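Amidohydrolase family protein (Acinetobacter baumannii, PDB 4I6K) is probably a 2-pyrone-4,6-dicarboxylate hydrolase of the amidohydrolase family, expected to open the pyrone lactone ring by hydrolysis. Local coordinates at residues Q117-V122 and L149-E154; R144-L149 and Y172-V177; A157-L162 and P193-F198; L243-D248 and D262-F267. All blocks are in the same frame, centred on the assembly; numbering follows the deposited sequence.

Contact 1 of 4, residues Q117-V122 and L149-E154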
# COMPACT_ATOMS: atom_id res chain seq x y z
N GLN A 117 -7.05 -16.53 6.49
CA GLN A 117 -5.73 -16.46 7.10
C GLN A 117 -5.31 -15.01 7.38
O GLN A 117 -4.13 -14.73 7.63
CB GLN A 117 -4.71 -17.15 6.20
CG GLN A 117 -5.06 -18.58 5.88
CD GLN A 117 -4.01 -19.24 5.01
OE1 GLN A 117 -2.86 -19.40 5.43
NE2 GLN A 117 -4.39 -19.61 3.79
N GLY A 118 -6.28 -14.11 7.32
CA GLY A 118 -6.04 -12.71 7.67
C GLY A 118 -5.66 -11.80 6.51
O GLY A 118 -5.21 -10.68 6.74
N ILE A 119 -5.82 -12.30 5.28
CA ILE A 119 -5.64 -11.49 4.06
C ILE A 119 -6.92 -10.73 3.75
O ILE A 119 -7.99 -11.32 3.75
CB ILE A 119 -5.31 -12.38 2.84
CG1 ILE A 119 -4.02 -13.17 3.08
CG2 ILE A 119 -5.26 -11.53 1.57
CD1 ILE A 119 -2.82 -12.31 3.51
N VAL A 120 -6.80 -9.42 3.50
CA VAL A 120 -7.97 -8.53 3.42
C VAL A 120 -8.03 -7.71 2.13
O VAL A 120 -8.85 -6.80 1.99
CB VAL A 120 -8.02 -7.54 4.62
CG1 VAL A 120 -8.24 -8.30 5.93
CG2 VAL A 120 -6.74 -6.71 4.70
N GLY A 121 -7.17 -8.05 1.18
CA GLY A 121 -7.14 -7.36 -0.11
C GLY A 121 -6.07 -7.98 -0.99
O GLY A 121 -5.37 -8.89 -0.57
N VAL A 122 -5.96 -7.49 -2.21
CA VAL A 122 -4.94 -7.95 -3.13
C VAL A 122 -4.27 -6.71 -3.73
O VAL A 122 -4.87 -5.63 -3.72
CB VAL A 122 -5.54 -8.80 -4.27
CG1 VAL A 122 -6.03 -10.12 -3.73
CG2 VAL A 122 -6.67 -8.04 -4.94
N LEU A 149 -15.96 -10.52 -1.33
CA LEU A 149 -15.22 -10.85 -0.13
C LEU A 149 -14.95 -9.64 0.76
O LEU A 149 -14.35 -9.78 1.84
CB LEU A 149 -13.90 -11.53 -0.49
CG LEU A 149 -14.04 -12.95 -1.05
CD1 LEU A 149 -12.71 -13.43 -1.63
CD2 LEU A 149 -14.56 -13.90 0.02
N ASN A 150 -15.39 -8.47 0.33
CA ASN A 150 -15.21 -7.26 1.13
C ASN A 150 -13.74 -6.91 1.21
O ASN A 150 -13.33 -6.13 2.07
CB ASN A 150 -15.73 -7.47 2.54
CG ASN A 150 -17.03 -6.76 2.78
OD1 ASN A 150 -17.84 -6.58 1.85
ND2 ASN A 150 -17.26 -6.34 4.02
N TRP A 151 -12.96 -7.50 0.32
CA TRP A 151 -11.55 -7.22 0.23
C TRP A 151 -11.35 -5.87 -0.42
O TRP A 151 -12.20 -5.40 -1.16
CB TRP A 151 -10.91 -8.28 -0.65
CG TRP A 151 -10.43 -9.42 0.13
CD1 TRP A 151 -10.66 -9.65 1.45
CD2 TRP A 151 -9.66 -10.52 -0.36
NE1 TRP A 151 -10.06 -10.83 1.82
CE2 TRP A 151 -9.44 -11.38 0.73
CE3 TRP A 151 -9.13 -10.85 -1.61
CZ2 TRP A 151 -8.70 -12.57 0.61
CZ3 TRP A 151 -8.39 -12.03 -1.73
CH2 TRP A 151 -8.19 -12.87 -0.63
N GLN A 152 -10.20 -5.26 -0.15
CA GLN A 152 -9.82 -4.04 -0.85
C GLN A 152 -8.94 -4.40 -2.07
O GLN A 152 -8.38 -5.51 -2.17
CB GLN A 152 -9.05 -3.14 0.10
CG GLN A 152 -7.68 -3.72 0.48
CD GLN A 152 -6.89 -2.76 1.34
OE1 GLN A 152 -7.25 -2.51 2.48
NE2 GLN A 152 -5.81 -2.21 0.78
N VAL A 153 -8.83 -3.47 -3.01
CA VAL A 153 -7.84 -3.55 -4.09
C VAL A 153 -6.79 -2.44 -3.95
O VAL A 153 -7.12 -1.25 -4.04
CB VAL A 153 -8.49 -3.50 -5.49
CG1 VAL A 153 -7.43 -3.42 -6.57
CG2 VAL A 153 -9.39 -4.71 -5.71
N GLU A 154 -5.54 -2.84 -3.71
CA GLU A 154 -4.42 -1.92 -3.51
C GLU A 154 -3.62 -1.75 -4.81
O GLU A 154 -3.31 -2.73 -5.49
CB GLU A 154 -3.51 -2.44 -2.39
CG GLU A 154 -2.35 -1.51 -1.99
CD GLU A 154 -1.44 -2.12 -0.92
OE1 GLU A 154 -1.60 -3.32 -0.59
OE2 GLU A 154 -0.57 -1.39 -0.40
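W151 lays its indole against the backbone of I119-G121, while L149 CD1, from the end of helix 137-148, lies over the centre of the indole face opposite the one that G121 N covers. On the G121 side, G121 CA makes an off-centre CH-pi contact 4.3 Å from the centroid of the five-membered ring of W151. I119 CG2 reaches the same face at the benzene end, 3.7 Å from W151 CZ2, while V122 CG1 approaches W151 CZ3 at 3.6 Å, the two side chains crossing at about a right angle. At Q152 the parallel pairing begins: its N donates to V120 O (3.0 Å) and its O accepts from V122 N. Q152 CG, wedged between its backbone N and carbonyl carbon (chi1 68°), lies 3.7 Å from G121 CA, which carries no side chain. V153 points to the other side of the sheet, the side of V122. E154 N then gives the third rung, a nearly straight bond (174°) of 2.9 Å to V122 O, and its carboxylate goes on to a salt bridge with K210. The pair joins the two strands of a beta-alpha-beta unit whose connection is helix 137-148, part of a TIM-barrel fold. Strand 119-125 is flanked by 96-100 and strand 152-156 by 176-178, while L114 and K115 of helix 108-115 pack on W151, and F289 of helix 274-289 touches V120 and Q152.

Contact 2 of 4, residues R144-L149 and Y172-V177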
# COMPACT_ATOMS: atom_id res chain seq x y z
N ARG A 144 -15.23 -9.33 -9.33
CA ARG A 144 -16.51 -9.53 -8.67
C ARG A 144 -16.34 -10.39 -7.42
O ARG A 144 -17.00 -10.20 -6.41
CB ARG A 144 -17.52 -10.15 -9.63
CG ARG A 144 -18.02 -9.17 -10.67
CD ARG A 144 -18.58 -7.94 -10.00
NE ARG A 144 -18.72 -6.80 -10.92
CZ ARG A 144 -19.23 -5.63 -10.57
NH1 ARG A 144 -19.32 -4.63 -11.46
NH2 ARG A 144 -19.66 -5.45 -9.32
N ASN A 145 -15.41 -11.34 -7.50
CA ASN A 145 -15.10 -12.17 -6.34
C ASN A 145 -14.50 -11.39 -5.17
O ASN A 145 -14.96 -11.54 -4.03
CB ASN A 145 -14.18 -13.31 -6.74
CG ASN A 145 -14.90 -14.42 -7.45
OD1 ASN A 145 -16.05 -14.74 -7.13
ND2 ASN A 145 -14.25 -15.01 -8.44
N VAL A 146 -13.48 -10.58 -5.46
CA VAL A 146 -12.90 -9.68 -4.47
C VAL A 146 -13.97 -8.78 -3.84
O VAL A 146 -14.01 -8.58 -2.63
CB VAL A 146 -11.77 -8.78 -5.10
CG1 VAL A 146 -11.13 -7.85 -4.03
CG2 VAL A 146 -10.69 -9.62 -5.73
N GLU A 147 -14.82 -8.20 -4.69
CA GLU A 147 -15.93 -7.39 -4.20
C GLU A 147 -16.78 -8.16 -3.18
O GLU A 147 -17.09 -7.67 -2.09
CB GLU A 147 -16.77 -6.96 -5.38
CG GLU A 147 -17.87 -5.98 -5.08
CD GLU A 147 -18.64 -5.65 -6.34
OE1 GLU A 147 -18.84 -6.57 -7.17
OE2 GLU A 147 -19.04 -4.49 -6.51
N SER A 148 -17.15 -9.39 -3.54
CA SER A 148 -17.95 -10.26 -2.67
C SER A 148 -17.29 -10.51 -1.34
O SER A 148 -17.97 -10.70 -0.34
CB SER A 148 -18.17 -11.60 -3.36
OG SER A 148 -18.44 -11.38 -4.73
N LEU A 149 -15.96 -10.52 -1.33
CA LEU A 149 -15.22 -10.85 -0.13
C LEU A 149 -14.95 -9.64 0.76
O LEU A 149 -14.35 -9.78 1.84
CB LEU A 149 -13.90 -11.53 -0.49
CG LEU A 149 -14.04 -12.95 -1.05
CD1 LEU A 149 -12.71 -13.43 -1.63
CD2 LEU A 149 -14.56 -13.90 0.02
N TYR A 172 -16.98 -1.27 -9.22
CA TYR A 172 -17.05 -2.27 -8.17
C TYR A 172 -17.19 -1.56 -6.85
O TYR A 172 -16.73 -0.44 -6.70
CB TYR A 172 -15.77 -3.11 -8.14
CG TYR A 172 -15.49 -3.80 -9.44
CD1 TYR A 172 -15.87 -5.12 -9.64
CD2 TYR A 172 -14.85 -3.14 -10.48
CE1 TYR A 172 -15.63 -5.77 -10.84
CE2 TYR A 172 -14.59 -3.78 -11.69
CZ TYR A 172 -15.00 -5.09 -11.87
OH TYR A 172 -14.76 -5.74 -13.05
N SER A 173 -17.76 -2.23 -5.87
CA SER A 173 -18.04 -1.63 -4.58
C SER A 173 -16.90 -1.63 -3.59
O SER A 173 -17.05 -1.14 -2.50
CB SER A 173 -19.21 -2.34 -3.93
OG SER A 173 -20.32 -2.28 -4.77
N PHE A 174 -15.78 -2.22 -3.95
CA PHE A 174 -14.65 -2.29 -3.01
C PHE A 174 -13.88 -0.99 -2.84
O PHE A 174 -13.89 -0.10 -3.69
CB PHE A 174 -13.68 -3.44 -3.33
CG PHE A 174 -13.28 -3.54 -4.80
CD1 PHE A 174 -12.65 -2.48 -5.45
CD2 PHE A 174 -13.50 -4.72 -5.51
CE1 PHE A 174 -12.28 -2.59 -6.79
CE2 PHE A 174 -13.12 -4.84 -6.85
CZ PHE A 174 -12.51 -3.78 -7.49
N ASP A 175 -13.19 -0.90 -1.71
CA ASP A 175 -12.23 0.17 -1.46
C ASP A 175 -11.06 0.03 -2.42
O ASP A 175 -10.57 -1.08 -2.66
CB ASP A 175 -11.73 0.06 -0.03
CG ASP A 175 -12.84 0.26 0.98
OD1 ASP A 175 -13.02 -0.61 1.86
OD2 ASP A 175 -13.54 1.29 0.88
N VAL A 176 -10.62 1.14 -2.99
CA VAL A 176 -9.39 1.13 -3.78
C VAL A 176 -8.32 1.95 -3.07
O VAL A 176 -8.53 3.11 -2.70
CB VAL A 176 -9.59 1.66 -5.21
CG1 VAL A 176 -8.35 1.38 -6.06
CG2 VAL A 176 -10.82 1.04 -5.87
N VAL A 177 -7.17 1.34 -2.86
CA VAL A 177 -6.14 1.94 -2.03
C VAL A 177 -4.94 2.25 -2.90
O VAL A 177 -4.47 1.39 -3.64
CB VAL A 177 -5.76 0.98 -0.89
CG1 VAL A 177 -4.75 1.62 0.03
CG2 VAL A 177 -7.03 0.57 -0.12
O HOH W 1 -17.45 -6.69 -13.74
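E147 stretches out from helix 137-148 with CG trans to the backbone N (chi1 -173°), which carries its carboxylate to the backbone of S173, whereas R144 one turn earlier folds back at chi2 (-54°) and lays its guanidinium over the Y172 ring. OE2 of E147 receives two hydrogen bonds, from S173 N at 2.7 Å and from S173 OG at 3.1 Å. Both donors come on the anti side of that oxygen, but from opposite faces of the carboxylate plane. The other oxygen, OE1, uses its syn lone pair for a salt bridge to R144 NH2 (2.6 Å), so each oxygen has its own work and the carboxylate is fixed in rotation; this surrounding would probably favour the ionised form. Y172 CD1 sits over the centre of the guanidinium, 3.5 Å from R144 CZ, with the two planes 37° apart. At the hydroxyl end of Y172 a water, in the guanidinium plane, joins R144 NE (3.1 Å) to Y172 OH (2.9 Å). In the TIM barrel these residues tie outer helix 137-148 to the loop leading into strand 176-178, the second barrel strand after that helix. Deeper in, the contact turns apolar. F174 presents a ring edge to E147 N, and V146 CG1 comes within 4.2 Å of F174 CD2. Y172 CB covers part of one face of the same phenyl ring. V153 of strand 152-156 touches both V146 and F174, and L143, from the preceding turn of the helix, packs on Y172 and F174.

Contact 3 of 4, residues A157-L162 and P193-F198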
# COMPACT_ATOMS: atom_id res chain seq x y z
N ALA A 157 1.48 1.91 -8.66
CA ALA A 157 1.57 2.15 -10.08
C ALA A 157 1.82 3.62 -10.39
O ALA A 157 1.48 4.50 -9.59
CB ALA A 157 0.29 1.69 -10.77
N PRO A 158 2.41 3.90 -11.56
CA PRO A 158 2.66 5.26 -12.00
C PRO A 158 1.36 5.94 -12.43
O PRO A 158 0.44 5.27 -12.92
CB PRO A 158 3.57 5.06 -13.22
CG PRO A 158 3.16 3.69 -13.75
CD PRO A 158 2.92 2.89 -12.51
N PRO A 159 1.30 7.27 -12.27
CA PRO A 159 0.10 8.02 -12.61
C PRO A 159 -0.46 7.70 -14.00
O PRO A 159 -1.67 7.66 -14.17
CB PRO A 159 0.56 9.47 -12.47
CG PRO A 159 1.52 9.40 -11.28
CD PRO A 159 2.30 8.11 -11.56
N LYS A 160 0.42 7.46 -14.97
CA LYS A 160 -0.03 7.12 -16.31
C LYS A 160 -0.83 5.81 -16.31
O LYS A 160 -1.64 5.57 -17.20
CB LYS A 160 1.15 7.05 -17.27
CG LYS A 160 2.13 5.90 -17.02
CD LYS A 160 3.30 5.99 -17.99
CE LYS A 160 4.49 5.11 -17.59
NZ LYS A 160 4.55 3.83 -18.36
N TYR A 161 -0.59 4.97 -15.30
CA TYR A 161 -1.27 3.70 -15.18
C TYR A 161 -2.54 3.88 -14.35
O TYR A 161 -3.60 3.31 -14.66
CB TYR A 161 -0.35 2.67 -14.52
CG TYR A 161 0.55 1.89 -15.46
CD1 TYR A 161 1.21 0.75 -15.02
CD2 TYR A 161 0.74 2.28 -16.79
CE1 TYR A 161 2.04 0.02 -15.87
CE2 TYR A 161 1.58 1.55 -17.66
CZ TYR A 161 2.23 0.41 -17.18
OH TYR A 161 3.06 -0.36 -17.98
N LEU A 162 -2.42 4.67 -13.28
CA LEU A 162 -3.55 4.93 -12.39
C LEU A 162 -4.71 5.58 -13.13
O LEU A 162 -5.86 5.25 -12.88
CB LEU A 162 -3.13 5.80 -11.20
CG LEU A 162 -2.06 5.24 -10.27
CD1 LEU A 162 -1.51 6.32 -9.34
CD2 LEU A 162 -2.66 4.10 -9.48
N PRO A 193 0.23 16.21 -16.04
CA PRO A 193 -1.16 15.99 -16.45
C PRO A 193 -1.72 14.65 -15.98
O PRO A 193 -2.87 14.57 -15.57
CB PRO A 193 -1.09 16.02 -17.98
CG PRO A 193 0.10 16.87 -18.29
CD PRO A 193 1.06 16.77 -17.12
N ASP A 194 -0.92 13.59 -16.04
CA ASP A 194 -1.41 12.30 -15.58
C ASP A 194 -1.74 12.34 -14.10
O ASP A 194 -2.66 11.67 -13.65
CB ASP A 194 -0.38 11.20 -15.82
CG ASP A 194 -0.13 10.97 -17.29
OD1 ASP A 194 0.90 10.34 -17.60
OD2 ASP A 194 -0.94 11.40 -18.12
N TYR A 195 -0.98 13.10 -13.32
CA TYR A 195 -1.26 13.16 -11.91
C TYR A 195 -2.53 13.96 -11.67
O TYR A 195 -3.34 13.63 -10.78
CB TYR A 195 -0.10 13.77 -11.11
CG TYR A 195 -0.25 13.49 -9.63
CD1 TYR A 195 -0.12 12.20 -9.13
CD2 TYR A 195 -0.53 14.52 -8.73
CE1 TYR A 195 -0.26 11.93 -7.79
CE2 TYR A 195 -0.67 14.26 -7.38
CZ TYR A 195 -0.53 12.96 -6.93
OH TYR A 195 -0.67 12.68 -5.59
N GLN A 196 -2.69 15.02 -12.46
CA GLN A 196 -3.86 15.87 -12.35
C GLN A 196 -5.10 15.07 -12.70
O GLN A 196 -6.12 15.18 -12.03
CB GLN A 196 -3.74 17.10 -13.26
CG GLN A 196 -2.69 18.11 -12.84
CD GLN A 196 -2.98 18.74 -11.48
OE1 GLN A 196 -4.06 19.28 -11.25
NE2 GLN A 196 -2.02 18.67 -10.57
N LYS A 197 -5.03 14.28 -13.77
CA LYS A 197 -6.17 13.47 -14.15
C LYS A 197 -6.49 12.50 -13.03
O LYS A 197 -7.65 12.37 -12.61
CB LYS A 197 -5.88 12.71 -15.45
CG LYS A 197 -7.03 11.80 -15.90
CD LYS A 197 -8.14 12.55 -16.63
CE LYS A 197 -7.97 12.44 -18.14
NZ LYS A 197 -9.07 13.11 -18.89
N PHE A 198 -5.46 11.83 -12.53
CA PHE A 198 -5.57 10.89 -11.41
C PHE A 198 -6.35 11.50 -10.25
O PHE A 198 -7.31 10.92 -9.77
CB PHE A 198 -4.16 10.47 -10.95
CG PHE A 198 -4.09 10.02 -9.51
CD1 PHE A 198 -3.43 10.78 -8.57
CD2 PHE A 198 -4.68 8.83 -9.11
CE1 PHE A 198 -3.36 10.36 -7.25
CE2 PHE A 198 -4.62 8.41 -7.79
CZ PHE A 198 -3.96 9.17 -6.86
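P159, D194 and F198 give up the most surface to this contact: P159 and D194 meet where the two helices begin, and F198 packs one turn further along. P159, in the first turn of its helix, sets its ring against the first turn of the other: its CB lies 3.9 Å from D194 CB. The CG of P159 meets the edge of the Y195 ring, 3.9 Å from Y195 CD1. D194 points at the start of helix 159-169, and its carboxylate lies alongside CA and CB of K160, with OD1 3.3 Å from K160 CB. The lysine's own chain leads away from D194, so they meet through the aliphatic root and not through the amine. Beyond them F198 takes over. With CG roughly anti to the backbone N (chi1 155°), its ring runs beside L162, the two side chains pointing the same way. L162 CD1 stands over the ring face in a CH-pi contact, 4.3 Å from the F198 centroid and 22° off its normal. L162 CB adds a second touch, 4.0 Å from F198 CD2. No hydrogen bond crosses the seam, which is held mainly by apolar contact, with the D194 carboxylate against K160 CB at its rim. The chain enters the first helix through P158 at its N-cap, whose carbonyl accepts from both Y161 N and L162 N. These are outer helices of the TIM barrel: helix 159-169 comes after strand 152-156 and helix 193-201 after strand 176-178. V163 extends the seam by touching F198, and on its other flank Y195 packs on A230 and F234 of helix 222-237.

Contact 4 of 4, residues L243-D248 and D262-F267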
# COMPACT_ATOMS: atom_id res chain seq x y z
N LEU A 243 -7.20 8.99 4.20
CA LEU A 243 -5.75 8.93 4.19
C LEU A 243 -5.22 7.99 5.26
O LEU A 243 -5.70 7.99 6.39
CB LEU A 243 -5.16 10.32 4.40
CG LEU A 243 -5.52 11.36 3.32
CD1 LEU A 243 -4.80 12.69 3.59
CD2 LEU A 243 -5.20 10.81 1.93
N ILE A 244 -4.23 7.18 4.89
CA ILE A 244 -3.56 6.32 5.86
C ILE A 244 -2.04 6.35 5.68
O ILE A 244 -1.53 6.74 4.61
CB ILE A 244 -4.11 4.85 5.88
CG1 ILE A 244 -3.89 4.13 4.55
CG2 ILE A 244 -5.59 4.83 6.30
CD1 ILE A 244 -5.04 4.29 3.58
N TRP A 245 -1.31 5.98 6.73
CA TRP A 245 0.15 6.01 6.70
C TRP A 245 0.82 4.64 6.77
O TRP A 245 0.30 3.71 7.38
CB TRP A 245 0.71 6.86 7.83
CG TRP A 245 2.21 6.92 7.81
CD1 TRP A 245 2.99 7.73 7.04
CD2 TRP A 245 3.10 6.13 8.59
NE1 TRP A 245 4.32 7.50 7.29
CE2 TRP A 245 4.41 6.52 8.25
CE3 TRP A 245 2.93 5.13 9.55
CZ2 TRP A 245 5.54 5.94 8.84
CZ3 TRP A 245 4.05 4.56 10.14
CH2 TRP A 245 5.33 4.97 9.77
N GLY A 246 1.99 4.54 6.15
CA GLY A 246 2.79 3.34 6.24
C GLY A 246 4.26 3.68 6.29
O GLY A 246 4.73 4.62 5.63
N SER A 247 5.00 2.90 7.07
CA SER A 247 6.44 3.06 7.14
C SER A 247 7.10 2.69 5.80
O SER A 247 8.15 3.23 5.45
CB SER A 247 7.02 2.17 8.25
OG SER A 247 7.03 0.79 7.87
N ASP A 248 6.48 1.76 5.08
CA ASP A 248 7.14 1.10 3.96
C ASP A 248 8.49 0.53 4.37
O ASP A 248 9.42 0.45 3.56
CB ASP A 248 7.31 2.07 2.79
CG ASP A 248 7.76 1.37 1.52
OD1 ASP A 248 8.92 1.58 1.10
OD2 ASP A 248 6.96 0.61 0.94
N ASP A 262 13.31 7.55 10.47
CA ASP A 262 13.24 8.52 9.38
C ASP A 262 11.85 8.57 8.75
O ASP A 262 11.35 9.64 8.38
CB ASP A 262 14.28 8.19 8.31
CG ASP A 262 15.70 8.35 8.81
OD1 ASP A 262 15.90 9.15 9.75
OD2 ASP A 262 16.60 7.67 8.27
N ALA A 263 11.24 7.40 8.60
CA ALA A 263 9.88 7.31 8.09
C ALA A 263 8.92 8.04 9.03
O ALA A 263 8.17 8.91 8.59
CB ALA A 263 9.47 5.85 7.89
N ILE A 264 8.96 7.69 10.31
CA ILE A 264 8.15 8.36 11.34
C ILE A 264 8.33 9.88 11.30
O ILE A 264 7.35 10.63 11.38
CB ILE A 264 8.54 7.92 12.76
CG1 ILE A 264 8.50 6.40 12.90
CG2 ILE A 264 7.62 8.57 13.79
CD1 ILE A 264 7.13 5.82 12.69
N LYS A 265 9.58 10.32 11.16
CA LYS A 265 9.93 11.73 11.23
C LYS A 265 9.33 12.55 10.08
O LYS A 265 8.73 13.60 10.30
CB LYS A 265 11.44 11.91 11.29
CG LYS A 265 11.89 13.34 11.49
CD LYS A 265 13.36 13.41 11.85
CE LYS A 265 13.79 14.85 12.11
NZ LYS A 265 13.09 15.46 13.27
N ALA A 266 9.49 12.06 8.85
CA ALA A 266 8.92 12.74 7.69
C ALA A 266 7.39 12.83 7.79
O ALA A 266 6.78 13.81 7.35
CB ALA A 266 9.34 12.03 6.41
N PHE A 267 6.77 11.82 8.37
CA PHE A 267 5.33 11.82 8.46
C PHE A 267 4.87 13.03 9.27
O PHE A 267 3.92 13.73 8.90
CB PHE A 267 4.82 10.52 9.09
CG PHE A 267 3.38 10.57 9.48
CD1 PHE A 267 3.01 10.68 10.82
CD2 PHE A 267 2.38 10.56 8.51
CE1 PHE A 267 1.68 10.75 11.20
CE2 PHE A 267 1.05 10.64 8.88
CZ PHE A 267 0.70 10.73 10.23
O HOH W 2 6.78 8.41 6.11
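W245, just past the short strand 243-244, makes most of the contacts with helix 260-270. Its CG stands trans to the backbone N (chi1 -179°), which sends the indole straight out to the helix. F267 lies over one face of it, the five-membered ring of W245 and the F267 phenyl having centroids 4.5 Å apart and planes at 50°, an oblique pairing. At the benzene end, I264 CD1 comes to 3.5 Å from W245 CH2, and A263 CB touches W245 CZ2 at 4.0 Å. The indole N-H is met in the ring plane by a water, 2.9 Å from W245 NE1, which donates in turn to A263 O. Two residues on, S247 has its backbone N over the other indole face and its carbonyl oxygen 3.8 Å from A263 CB; its hydroxyl bonds to D29 and to W249 N. D248 turns instead to the pocket, where R216 and Y215 hold OD1 and a citrate, probably from the crystallisation liquor, lies close to OD2. In amidohydrolases an aspartate at the end of the eighth barrel strand usually belongs to the active site, and D248 is consistent with that. Between strand end and helix, then, the contact is mainly apolar: two of its polar groups, the indole N-H and the A263 carbonyl, are linked through one water, and A263 O also keeps its helical bond from F267 N.

Overall arrangement
Along the TIM-barrel chain the segments of contact 1 alternate with those of contact 2, and those of contact 2 with those of contact 3; contact 4 follows in series. Contacts 1 and 2, centres 8 Å apart, share L149, and V153 pairs with D175 and V177. Contact 3 lies, centre to centre, about 24 Å from contact 1 and 21 Å from contact 2. Contact 4 sits across the chain's centre from contacts 1 and 2, about 22 and 26 Å between centres. The side chains of E154, in strand 152-156, and S247, just past strand 243-244, are about 7 and 9 Å from the bound citrate; contact 3 joins two outer helices and contact 2 joins an outer helix to the approach of strand 176-178.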